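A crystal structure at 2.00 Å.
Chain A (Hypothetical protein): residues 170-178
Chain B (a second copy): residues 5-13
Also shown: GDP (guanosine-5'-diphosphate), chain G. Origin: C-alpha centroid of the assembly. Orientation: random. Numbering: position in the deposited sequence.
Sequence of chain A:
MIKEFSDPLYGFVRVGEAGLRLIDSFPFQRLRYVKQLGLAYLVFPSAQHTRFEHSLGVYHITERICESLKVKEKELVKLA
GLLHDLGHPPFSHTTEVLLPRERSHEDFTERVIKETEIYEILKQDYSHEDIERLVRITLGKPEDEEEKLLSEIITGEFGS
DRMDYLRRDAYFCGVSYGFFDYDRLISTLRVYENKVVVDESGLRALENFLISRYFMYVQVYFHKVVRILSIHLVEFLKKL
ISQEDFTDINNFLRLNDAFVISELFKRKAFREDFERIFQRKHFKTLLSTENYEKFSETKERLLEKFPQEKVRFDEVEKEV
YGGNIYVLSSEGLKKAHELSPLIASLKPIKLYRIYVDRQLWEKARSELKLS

Chain A, residues 170-178: AYFCGVSYG
Chain B (5-13) FSDPLYGFV

The contact joins the end of a helix in chain A to a strand-turn-strand segment in chain B. It buries 265 Å² over both sides, and no direct hydrogen bond crosses it; packing and two bridging waters do the work. In chain B, strands 5-7 and 11-13 pair antiparallel: Phe5(B) N to Val13(B) O is 2.9 Å, Val13(B) N to Phe5(B) O 2.7 Å, and Asp7(B) N to Gly11(B) O 2.9 Å. The turn is closed by Asp7(B) O, which accepts from Tyr10(B) N at 2.9 Å and Gly11(B) N at 2.7 Å, while Asp7(B) OD1 takes Leu9(B) N at 2.9 Å. Gly11(B), at phi/psi 103/-88, has backbone angles that by themselves call for glycine.

Along chain A, residues 170-173 are helical. Ala170(A) touches nothing across the contact, but its O accepts from Gly174(A) N and Val175(A) N, both at 3.0 Å. Tyr171(A) (chi1 t), Phe172(A) (m) and Cys173(A) (m) all point CA-to-CB away from chain B and offer carbonyl oxygens instead. Pro8(B), C-gamma endo and pointing toward chain A, lies against them: Tyr171(A) O is 3.4 Å from Pro8(B) CB, and Phe172(A) O is 3.6 Å from Pro8(B) CG. The compact pyrrolidine ring fits this carbonyl-lined surface and gives up 64 Å², the largest share of any residue.

Cys173(A) O lies 3.4 Å from Ser6(B) CB. Water 1 donates to both Cys173(A) O and Ser6(B) O, each at 2.9 Å, joining the two backbones.

Gly174(A) leaves the helix at phi/psi 93/46, and its CA sits 3.8 Å from Pro8(B) CA, the point of register, and 3.7 Å from Pro8(B) CB. Glycine is required twice over: an ideal CB would stand 3.0 Å from Pro8(B) N, a clash, and would be jammed against the preceding carbonyl. Water 2 lies 2.7 Å from Ser6(B) OG (chi1 m) and donates a weak bond to Gly174(A) O at 3.4 Å.

Val175(A) (-100/100, chi1 t) turns away. Ser176(A) (-89/13, chi1 p) has its CA-to-CB bond directed toward chain B, yet its OG stays 5.4 Å from Phe12(B) CE2, too far for contact. Tyr177(A) (-96/-48, chi1 m, chi2 118°) starts sideways, but its long side chain brings OH to 3.8 Å from Phe12(B) CZ, at the ring edge and near its plane. Phe12(B) (chi1 m, chi2 -87°) also starts sideways and reaches inward, with 33 Å² covered. Gly178(A), at -71/165, lies beyond the contact.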

ATOM      1  N   ALA A 170     -13.347  -2.835  -5.110  1.00 20.44           N
ATOM      2  CA  ALA A 170     -12.633  -3.127  -3.847  1.00 22.99           C
ATOM      3  C   ALA A 170     -12.066  -1.831  -3.287  1.00 22.28           C
ATOM      4  O   ALA A 170     -12.137  -1.590  -2.108  1.00 25.03           O
ATOM      5  CB  ALA A 170     -11.508  -4.097  -4.078  1.00 19.35           C
ATOM      6  N   TYR A 171     -11.488  -1.003  -4.153  1.00 27.13           N
ATOM      7  CA  TYR A 171     -10.816   0.231  -3.747  1.00 24.51           C
ATOM      8  C   TYR A 171     -11.813   1.190  -3.107  1.00 22.98           C
ATOM      9  O   TYR A 171     -11.526   1.802  -2.082  1.00 22.55           O
ATOM     10  CB  TYR A 171     -10.175   0.898  -4.990  1.00 23.46           C
ATOM     11  CG  TYR A 171      -9.339   2.119  -4.678  1.00 19.09           C
ATOM     12  CD1 TYR A 171      -7.984   1.981  -4.332  1.00 25.03           C
ATOM     13  CD2 TYR A 171      -9.896   3.428  -4.765  1.00 21.92           C
ATOM     14  CE1 TYR A 171      -7.189   3.113  -4.030  1.00 21.75           C
ATOM     15  CE2 TYR A 171      -9.105   4.569  -4.531  1.00 22.35           C
ATOM     16  CZ  TYR A 171      -7.738   4.377  -4.151  1.00 21.60           C
ATOM     17  OH  TYR A 171      -6.930   5.455  -3.844  1.00 22.94           O
ATOM     18  N   PHE A 172     -12.987   1.340  -3.703  1.00 22.07           N
ATOM     19  CA  PHE A 172     -13.964   2.312  -3.187  1.00 24.81           C
ATOM     20  C   PHE A 172     -14.838   1.729  -2.085  1.00 24.27           C
ATOM     21  O   PHE A 172     -15.216   2.447  -1.171  1.00 27.73           O
ATOM     22  CB  PHE A 172     -14.880   2.854  -4.302  1.00 26.73           C
ATOM     23  CG  PHE A 172     -14.202   3.853  -5.208  1.00 31.38           C
ATOM     24  CD1 PHE A 172     -13.357   3.435  -6.231  1.00 22.49           C
ATOM     25  CD2 PHE A 172     -14.432   5.212  -5.058  1.00 38.38           C
ATOM     26  CE1 PHE A 172     -12.716   4.345  -7.068  1.00 27.63           C
ATOM     27  CE2 PHE A 172     -13.778   6.153  -5.927  1.00 40.55           C
ATOM     28  CZ  PHE A 172     -12.900   5.687  -6.908  1.00 32.34           C
ATOM     29  N   CYS A 173     -15.232   0.463  -2.183  1.00 25.46           N
ATOM     30  CA  CYS A 173     -16.027  -0.127  -1.067  1.00 25.97           C
ATOM     31  C   CYS A 173     -15.216  -0.264   0.196  1.00 27.65           C
ATOM     32  O   CYS A 173     -15.775  -0.125   1.283  1.00 29.84           O
ATOM     33  CB  CYS A 173     -16.648  -1.484  -1.413  1.00 23.76           C
ATOM     34  SG  CYS A 173     -17.892  -1.347  -2.701  1.00 28.20           S
ATOM     35  N   GLY A 174     -13.912  -0.508   0.041  1.00 27.50           N
ATOM     36  CA  GLY A 174     -12.984  -0.739   1.171  1.00 25.82           C
ATOM     37  C   GLY A 174     -12.855  -2.230   1.489  1.00 32.28           C
ATOM     38  O   GLY A 174     -12.893  -2.603   2.640  1.00 35.83           O
ATOM     39  N   VAL A 175     -12.668  -3.083   0.476  1.00 31.26           N
ATOM     40  CA  VAL A 175     -12.589  -4.517   0.688  1.00 32.15           C
ATOM     41  C   VAL A 175     -11.123  -4.935   0.684  1.00 37.29           C
ATOM     42  O   VAL A 175     -10.518  -5.109  -0.346  1.00 40.89           O
ATOM     43  CB  VAL A 175     -13.473  -5.305  -0.326  1.00 33.11           C
ATOM     44  CG1 VAL A 175     -13.391  -6.832  -0.076  1.00 32.98           C
ATOM     45  CG2 VAL A 175     -14.908  -4.853  -0.189  1.00 31.79           C
ATOM     46  N   SER A 176     -10.603  -5.101   1.890  1.00 44.20           N
ATOM     47  CA  SER A 176      -9.191  -5.318   2.215  1.00 51.17           C
ATOM     48  C   SER A 176      -8.798  -6.788   2.215  1.00 52.55           C
ATOM     49  O   SER A 176      -7.713  -7.142   2.708  1.00 52.45           O
ATOM     50  CB  SER A 176      -8.948  -4.776   3.638  1.00 53.74           C
ATOM     51  OG  SER A 176      -9.870  -5.333   4.586  1.00 55.50           O
ATOM     52  N   TYR A 177      -9.665  -7.647   1.673  1.00 50.91           N
ATOM     53  CA  TYR A 177      -9.426  -9.089   1.758  1.00 46.82           C
ATOM     54  C   TYR A 177      -8.749  -9.637   0.485  1.00 50.25           C
ATOM     55  O   TYR A 177      -7.744 -10.348   0.585  1.00 56.32           O
ATOM     56  CB  TYR A 177     -10.697  -9.843   2.132  1.00 41.40           C
ATOM     57  CG  TYR A 177     -11.347  -9.411   3.456  1.00 37.41           C
ATOM     58  CD1 TYR A 177     -12.626  -8.873   3.457  1.00 43.34           C
ATOM     59  CD2 TYR A 177     -10.676  -9.525   4.706  1.00 37.20           C
ATOM     60  CE1 TYR A 177     -13.272  -8.442   4.661  1.00 44.42           C
ATOM     61  CE2 TYR A 177     -11.321  -9.137   5.942  1.00 38.16           C
ATOM     62  CZ  TYR A 177     -12.633  -8.572   5.902  1.00 40.72           C
ATOM     63  OH  TYR A 177     -13.371  -8.178   7.041  1.00 37.12           O
ATOM     64  N   GLY A 178      -9.242  -9.308  -0.705  1.00 47.85           N
ATOM     65  CA  GLY A 178      -8.530  -9.764  -1.919  1.00 47.29           C
ATOM     66  C   GLY A 178      -7.198  -9.014  -2.133  1.00 47.82           C
ATOM     67  O   GLY A 178      -6.957  -7.961  -1.503  1.00 44.53           O
TER
ATOM     68  N   PHE B   5     -19.167   0.498   9.670  1.00 29.68           N
ATOM     69  CA  PHE B   5     -19.298   1.007   8.298  1.00 28.98           C
ATOM     70  C   PHE B   5     -17.914   0.775   7.669  1.00 29.80           C
ATOM     71  O   PHE B   5     -16.884   1.118   8.300  1.00 28.00           O
ATOM     72  CB  PHE B   5     -19.566   2.521   8.311  1.00 28.78           C
ATOM     73  CG  PHE B   5     -20.899   2.925   8.919  1.00 29.32           C
ATOM     74  CD1 PHE B   5     -21.904   3.435   8.118  1.00 30.51           C
ATOM     75  CD2 PHE B   5     -21.138   2.819  10.293  1.00 31.33           C
ATOM     76  CE1 PHE B   5     -23.129   3.830   8.663  1.00 31.80           C
ATOM     77  CE2 PHE B   5     -22.379   3.215  10.847  1.00 29.31           C
ATOM     78  CZ  PHE B   5     -23.363   3.719  10.023  1.00 30.27           C
ATOM     79  N   SER B   6     -17.863   0.203   6.458  1.00 26.05           N
ATOM     80  CA  SER B   6     -16.588   0.075   5.742  1.00 26.86           C
ATOM     81  C   SER B   6     -16.179   1.460   5.306  1.00 26.14           C
ATOM     82  O   SER B   6     -17.008   2.255   4.816  1.00 25.71           O
ATOM     83  CB  SER B   6     -16.733  -0.741   4.453  1.00 32.37           C
ATOM     84  OG  SER B   6     -17.057  -2.069   4.794  1.00 41.67           O
ATOM     85  N   ASP B   7     -14.900   1.756   5.480  1.00 23.47           N
ATOM     86  CA  ASP B   7     -14.388   3.022   4.996  1.00 22.18           C
ATOM     87  C   ASP B   7     -12.981   2.652   4.547  1.00 24.20           C
ATOM     88  O   ASP B   7     -12.161   2.315   5.394  1.00 26.84           O
ATOM     89  CB  ASP B   7     -14.350   4.031   6.132  1.00 24.29           C
ATOM     90  CG  ASP B   7     -13.779   5.391   5.716  1.00 29.93           C
ATOM     91  OD1 ASP B   7     -13.143   5.491   4.627  1.00 31.50           O
ATOM     92  OD2 ASP B   7     -13.995   6.382   6.480  1.00 32.10           O
ATOM     93  N   PRO B   8     -12.692   2.758   3.240  1.00 22.22           N
ATOM     94  CA  PRO B   8     -11.388   2.372   2.674  1.00 23.98           C
ATOM     95  C   PRO B   8     -10.238   3.185   3.246  1.00 24.48           C
ATOM     96  O   PRO B   8      -9.055   2.785   3.106  1.00 28.41           O
ATOM     97  CB  PRO B   8     -11.541   2.676   1.184  1.00 25.47           C
ATOM     98  CG  PRO B   8     -12.664   3.680   1.078  1.00 25.36           C
ATOM     99  CD  PRO B   8     -13.612   3.244   2.203  1.00 23.51           C
ATOM    100  N   LEU B   9     -10.562   4.304   3.900  1.00 23.65           N
ATOM    101  CA  LEU B   9      -9.512   5.137   4.533  1.00 26.84           C
ATOM    102  C   LEU B   9      -9.036   4.556   5.858  1.00 28.90           C
ATOM    103  O   LEU B   9      -7.935   4.864   6.281  1.00 33.07           O
ATOM    104  CB  LEU B   9      -9.937   6.616   4.724  1.00 24.79           C
ATOM    105  CG  LEU B   9      -9.802   7.644   3.581  1.00 25.05           C
ATOM    106  CD1 LEU B   9      -8.335   7.729   3.190  1.00 28.71           C
ATOM    107  CD2 LEU B   9     -10.593   7.215   2.293  1.00 26.51           C
ATOM    108  N   TYR B  10      -9.859   3.738   6.507  1.00 26.94           N
ATOM    109  CA  TYR B  10      -9.603   3.277   7.911  1.00 28.19           C
ATOM    110  C   TYR B  10      -9.853   1.776   8.084  1.00 33.06           C
ATOM    111  O   TYR B  10      -9.431   1.196   9.078  1.00 38.15           O
ATOM    112  CB  TYR B  10     -10.544   4.017   8.904  1.00 25.47           C
ATOM    113  CG  TYR B  10     -10.359   5.507   8.823  1.00 23.56           C
ATOM    114  CD1 TYR B  10     -11.395   6.325   8.418  1.00 22.30           C
ATOM    115  CD2 TYR B  10      -9.106   6.088   9.077  1.00 27.13           C
ATOM    116  CE1 TYR B  10     -11.227   7.708   8.318  1.00 24.07           C
ATOM    117  CE2 TYR B  10      -8.915   7.464   8.937  1.00 29.02           C
ATOM    118  CZ  TYR B  10      -9.979   8.269   8.561  1.00 26.28           C
ATOM    119  OH  TYR B  10      -9.793   9.634   8.409  1.00 24.90           O
ATOM    120  N   GLY B  11     -10.567   1.143   7.161  1.00 31.27           N
ATOM    121  CA  GLY B  11     -11.017  -0.247   7.389  1.00 28.57           C
ATOM    122  C   GLY B  11     -12.507  -0.207   7.750  1.00 31.51           C
ATOM    123  O   GLY B  11     -13.366  -0.315   6.881  1.00 31.08           O
ATOM    124  N   PHE B  12     -12.813  -0.063   9.035  1.00 28.84           N
ATOM    125  CA  PHE B  12     -14.198   0.052   9.505  1.00 33.65           C
ATOM    126  C   PHE B  12     -14.291   1.189  10.499  1.00 33.97           C
ATOM    127  O   PHE B  12     -13.401   1.361  11.330  1.00 35.91           O
ATOM    128  CB  PHE B  12     -14.632  -1.227  10.221  1.00 36.40           C
ATOM    129  CG  PHE B  12     -14.689  -2.431   9.318  1.00 40.75           C
ATOM    130  CD1 PHE B  12     -15.853  -2.717   8.597  1.00 41.07           C
ATOM    131  CD2 PHE B  12     -13.566  -3.250   9.146  1.00 41.78           C
ATOM    132  CE1 PHE B  12     -15.911  -3.831   7.744  1.00 42.90           C
ATOM    133  CE2 PHE B  12     -13.619  -4.356   8.310  1.00 41.75           C
ATOM    134  CZ  PHE B  12     -14.793  -4.651   7.613  1.00 40.86           C
ATOM    135  N   VAL B  13     -15.391   1.925  10.433  1.00 31.40           N
ATOM    136  CA  VAL B  13     -15.705   2.928  11.432  1.00 30.08           C
ATOM    137  C   VAL B  13     -16.853   2.356  12.314  1.00 31.70           C
ATOM    138  O   VAL B  13     -17.919   2.020  11.794  1.00 27.03           O
ATOM    139  CB  VAL B  13     -16.104   4.213  10.725  1.00 30.16           C
ATOM    140  CG1 VAL B  13     -16.660   5.246  11.712  1.00 28.16           C
ATOM    141  CG2 VAL B  13     -14.863   4.754   9.947  1.00 31.61           C
TER
HETATM  142  PB  GDP G 401     -29.316  -4.236   9.321  1.00 69.84           P
HETATM  143  O1B GDP G 401     -28.607  -5.501   8.853  1.00 66.69           O
HETATM  144  O2B GDP G 401     -30.733  -4.544   9.794  1.00 71.52           O
HETATM  145  O3B GDP G 401     -28.540  -3.610  10.479  1.00 72.92           O
HETATM  146  O3A GDP G 401     -29.444  -3.199   8.085  1.00 58.55           O
HETATM  147  PA  GDP G 401     -29.114  -1.622   8.140  1.00 50.17           P
HETATM  148  O1A GDP G 401     -29.091  -1.032   9.524  1.00 49.13           O
HETATM  149  O2A GDP G 401     -30.108  -0.880   7.284  1.00 49.74           O
HETATM  150  O5' GDP G 401     -27.661  -1.443   7.448  1.00 47.64           O
HETATM  151  C5' GDP G 401     -26.665  -2.454   7.369  1.00 46.06           C
HETATM  152  C4' GDP G 401     -25.275  -1.863   7.097  1.00 43.38           C
HETATM  153  O4' GDP G 401     -25.273  -0.617   6.373  1.00 38.53           O
HETATM  154  C3' GDP G 401     -24.517  -1.599   8.371  1.00 45.02           C
HETATM  155  O3' GDP G 401     -23.216  -2.216   8.142  1.00 49.72           O
HETATM  156  C2' GDP G 401     -24.305  -0.116   8.335  1.00 42.35           C
HETATM  157  O2' GDP G 401     -23.040   0.103   8.913  1.00 52.07           O
HETATM  158  C1' GDP G 401     -24.251   0.236   6.872  1.00 36.11           C
HETATM  159  N9  GDP G 401     -24.727   1.604   6.570  1.00 33.75           N
HETATM  160  C8  GDP G 401     -24.262   2.411   5.602  1.00 33.81           C
HETATM  161  N7  GDP G 401     -24.952   3.569   5.553  1.00 33.42           N
HETATM  162  C5  GDP G 401     -25.882   3.507   6.520  1.00 34.28           C
HETATM  163  C6  GDP G 401     -26.933   4.406   7.031  1.00 33.89           C
HETATM  164  O6  GDP G 401     -27.074   5.489   6.482  1.00 32.53           O
HETATM  165  N1  GDP G 401     -27.743   3.992   8.022  1.00 34.89           N
HETATM  166  C2  GDP G 401     -27.589   2.786   8.609  1.00 35.62           C
HETATM  167  N2  GDP G 401     -28.443   2.449   9.632  1.00 35.67           N
HETATM  168  N3  GDP G 401     -26.622   1.905   8.187  1.00 32.98           N
HETATM  169  C4  GDP G 401     -25.766   2.214   7.177  1.00 34.11           C
HETATM  170  O   HOH W   1     -17.618   1.993   1.947  1.00 27.73           O
HETATM  171  O   HOH W   2     -15.721  -4.204   3.693  1.00 44.77           O